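Local coordinates for protein trichothecene 3-O-acetyltransferase (Gibberella zeae, PDB 2RKV) that transfers an acetyl group from acetyl-CoA to the C3 hydroxyl of trichothecene mycotoxins such as T-2 toxin and deoxynivalenol, probably reducing their toxicity, at residues 53-58 / 186-191. Residues are numbered along the deposited sequence; the frame is centred on the assembly and turned at random.
Sequences VPWVAG and TAMNLD
The indole of Trp55 reaches across to the backbone of Met188, where NE1 donates a hydrogen bond to the carbonyl O at 2.9 Å. The N-H points somewhat off the acceptor, with an angle of 141° at the hydrogen, but the oxygen stays close to the indole plane. That oxygen also lies 3.4 Å from Trp55 CZ2, on the same edge of the ring system. Trp55 CG sits between its own backbone N and carbonyl carbon (chi1 66°), which swings the indole across to the other segment. The bond gives the N-H of this buried residue a main-chain acceptor and helps to set the rotation of the indole.

Apolar packing centres on the methyl of Met188. The side chain is bent at both chi2 and chi3, bringing CE in among three residues of the 53-58 segment. It lies just beyond the benzo rim of the indole at CZ2, displaced from the ring plane to the side where the two valine methyls lie. Met188 CE is 3.7 Å from Trp55 CZ2 and 4.0 Å from CG1 of Val53, with Val56 CG1 at the same distance. Both valine methyls stand over that indole face, offset toward its rim. The sulfur makes an oblique Met-aromatic contact, SD being 5.5 Å from the centroid of the six-membered ring of Trp55. Phe49 of helix 35-52 and Pro306 add to the packing around Met188, while Arg192 makes a cation-pi contact with Trp55.

These residues belong to neither the coenzyme A nor the T-2 toxin pocket. Their Met-aromatic packing joins the 3-10 segment 54-57, in the loop between helix 35-52 and strand 59-63, to the type I beta turn Ala187-Leu190 in the N-terminal half of the BAHD fold.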
ATOM      1  N   VAL A  53     -23.085   1.982  -7.082  1.00  9.72           N
ATOM      2  CA  VAL A  53     -22.597   1.484  -5.792  1.00  9.94           C
ATOM      3  C   VAL A  53     -22.535   2.655  -4.814  1.00  9.87           C
ATOM      4  O   VAL A  53     -21.472   3.263  -4.618  1.00  9.05           O
ATOM      5  CB  VAL A  53     -21.213   0.792  -5.941  1.00  9.95           C
ATOM      6  CG1 VAL A  53     -20.763   0.167  -4.621  1.00 11.16           C
ATOM      7  CG2 VAL A  53     -21.266  -0.282  -7.046  1.00 10.78           C
ATOM      8  N   PRO A  54     -23.692   3.018  -4.228  1.00 10.14           N
ATOM      9  CA  PRO A  54     -23.788   4.191  -3.354  1.00 10.00           C
ATOM     10  C   PRO A  54     -22.728   4.293  -2.246  1.00  9.69           C
ATOM     11  O   PRO A  54     -22.294   5.408  -1.930  1.00 10.42           O
ATOM     12  CB  PRO A  54     -25.209   4.093  -2.791  1.00 10.36           C
ATOM     13  CG  PRO A  54     -25.978   3.435  -3.927  1.00 10.53           C
ATOM     14  CD  PRO A  54     -25.012   2.386  -4.434  1.00 10.43           C
ATOM     15  N   TRP A  55     -22.285   3.167  -1.683  1.00  9.13           N
ATOM     16  CA  TRP A  55     -21.384   3.249  -0.531  1.00  9.03           C
ATOM     17  C   TRP A  55     -20.025   3.875  -0.840  1.00  8.85           C
ATOM     18  O   TRP A  55     -19.355   4.353   0.078  1.00  8.57           O
ATOM     19  CB  TRP A  55     -21.242   1.911   0.214  1.00  9.82           C
ATOM     20  CG  TRP A  55     -20.571   0.807  -0.556  1.00  9.86           C
ATOM     21  CD1 TRP A  55     -21.172  -0.286  -1.128  1.00 11.14           C
ATOM     22  CD2 TRP A  55     -19.160   0.657  -0.787  1.00 10.18           C
ATOM     23  NE1 TRP A  55     -20.219  -1.097  -1.716  1.00 10.14           N
ATOM     24  CE2 TRP A  55     -18.981  -0.538  -1.530  1.00 10.82           C
ATOM     25  CE3 TRP A  55     -18.030   1.423  -0.452  1.00 10.25           C
ATOM     26  CZ2 TRP A  55     -17.715  -0.984  -1.943  1.00 10.66           C
ATOM     27  CZ3 TRP A  55     -16.770   0.980  -0.864  1.00 10.59           C
ATOM     28  CH2 TRP A  55     -16.627  -0.212  -1.606  1.00 10.10           C
ATOM     29  N   VAL A  56     -19.623   3.898  -2.114  1.00  8.65           N
ATOM     30  CA  VAL A  56     -18.319   4.503  -2.456  1.00  9.36           C
ATOM     31  C   VAL A  56     -18.274   6.007  -2.113  1.00  9.67           C
ATOM     32  O   VAL A  56     -17.200   6.573  -1.927  1.00  9.91           O
ATOM     33  CB  VAL A  56     -17.883   4.263  -3.941  1.00  9.48           C
ATOM     34  CG1 VAL A  56     -17.819   2.761  -4.249  1.00 10.33           C
ATOM     35  CG2 VAL A  56     -18.811   4.994  -4.935  1.00  9.63           C
ATOM     36  N   ALA A  57     -19.445   6.636  -2.035  1.00  9.80           N
ATOM     37  CA  ALA A  57     -19.556   8.055  -1.674  1.00 10.01           C
ATOM     38  C   ALA A  57     -19.700   8.269  -0.162  1.00 10.05           C
ATOM     39  O   ALA A  57     -19.906   9.396   0.293  1.00 10.69           O
ATOM     40  CB  ALA A  57     -20.739   8.703  -2.424  1.00 10.29           C
ATOM     41  N   GLY A  58     -19.578   7.187   0.606  1.00  9.60           N
ATOM     42  CA  GLY A  58     -19.803   7.230   2.045  1.00  9.44           C
ATOM     43  C   GLY A  58     -18.584   7.658   2.846  1.00 10.07           C
ATOM     44  O   GLY A  58     -17.575   8.097   2.283  1.00  9.47           O
ATOM     45  N   THR A 186     -21.323  -8.127  -7.499  1.00 10.05           N
ATOM     46  CA  THR A 186     -21.386  -9.037  -6.359  1.00 10.06           C
ATOM     47  C   THR A 186     -20.217  -8.800  -5.396  1.00  9.78           C
ATOM     48  O   THR A 186     -20.427  -8.644  -4.183  1.00  9.49           O
ATOM     49  CB  THR A 186     -21.421 -10.498  -6.827  1.00 10.31           C
ATOM     50  OG1 THR A 186     -22.669 -10.729  -7.495  1.00  9.87           O
ATOM     51  CG2 THR A 186     -21.292 -11.455  -5.656  1.00 10.21           C
ATOM     52  N   ALA A 187     -19.001  -8.757  -5.944  1.00  9.37           N
ATOM     53  CA  ALA A 187     -17.793  -8.540  -5.133  1.00  9.48           C
ATOM     54  C   ALA A 187     -17.850  -7.219  -4.358  1.00  9.40           C
ATOM     55  O   ALA A 187     -17.475  -7.158  -3.187  1.00  9.29           O
ATOM     56  CB  ALA A 187     -16.542  -8.614  -6.004  1.00  9.83           C
ATOM     57  N   MET A 188     -18.362  -6.179  -5.017  1.00  9.24           N
ATOM     58  CA  MET A 188     -18.488  -4.844  -4.424  1.00  9.86           C
ATOM     59  C   MET A 188     -19.504  -4.781  -3.280  1.00 10.16           C
ATOM     60  O   MET A 188     -19.571  -3.781  -2.555  1.00 11.25           O
ATOM     61  CB  MET A 188     -18.876  -3.825  -5.503  1.00  9.55           C
ATOM     62  CG  MET A 188     -17.754  -3.463  -6.453  1.00 11.01           C
ATOM     63  SD  MET A 188     -16.401  -2.569  -5.647  1.00 12.91           S
ATOM     64  CE  MET A 188     -17.040  -0.911  -5.557  1.00 15.23           C
ATOM     65  N   ASN A 189     -20.282  -5.851  -3.111  1.00 10.60           N
ATOM     66  CA  ASN A 189     -21.379  -5.847  -2.155  1.00 11.27           C
ATOM     67  C   ASN A 189     -21.382  -7.032  -1.189  1.00 11.19           C
ATOM     68  O   ASN A 189     -22.328  -7.213  -0.410  1.00 10.93           O
ATOM     69  CB  ASN A 189     -22.711  -5.700  -2.898  1.00 10.88           C
ATOM     70  CG  ASN A 189     -22.872  -4.318  -3.504  1.00 11.45           C
ATOM     71  OD1 ASN A 189     -22.816  -4.147  -4.732  1.00 12.90           O
ATOM     72  ND2 ASN A 189     -23.021  -3.314  -2.643  1.00  9.36           N
ATOM     73  N   LEU A 190     -20.307  -7.821  -1.205  1.00 11.35           N
ATOM     74  CA  LEU A 190     -20.158  -8.883  -0.215  1.00 11.60           C
ATOM     75  C   LEU A 190     -20.194  -8.297   1.192  1.00 11.83           C
ATOM     76  O   LEU A 190     -19.609  -7.242   1.454  1.00 12.29           O
ATOM     77  CB  LEU A 190     -18.846  -9.643  -0.421  1.00 11.79           C
ATOM     78  CG  LEU A 190     -18.697 -10.449  -1.715  1.00 12.68           C
ATOM     79  CD1 LEU A 190     -17.269 -10.952  -1.820  1.00 12.46           C
ATOM     80  CD2 LEU A 190     -19.694 -11.611  -1.770  1.00 14.53           C
ATOM     81  N   ASP A 191     -20.883  -8.983   2.097  1.00 11.44           N
ATOM     82  CA  ASP A 191     -20.867  -8.595   3.500  1.00 12.01           C
ATOM     83  C   ASP A 191     -19.443  -8.740   4.042  1.00 11.79           C
ATOM     84  O   ASP A 191     -18.776  -9.755   3.805  1.00 12.29           O
ATOM     85  CB  ASP A 191     -21.839  -9.444   4.310  1.00 11.64           C
ATOM     86  CG  ASP A 191     -22.204  -8.805   5.638  1.00 14.47           C
ATOM     87  OD1 ASP A 191     -22.318  -7.558   5.710  1.00 14.30           O
ATOM     88  OD2 ASP A 191     -22.375  -9.555   6.613  1.00 19.20           O
TER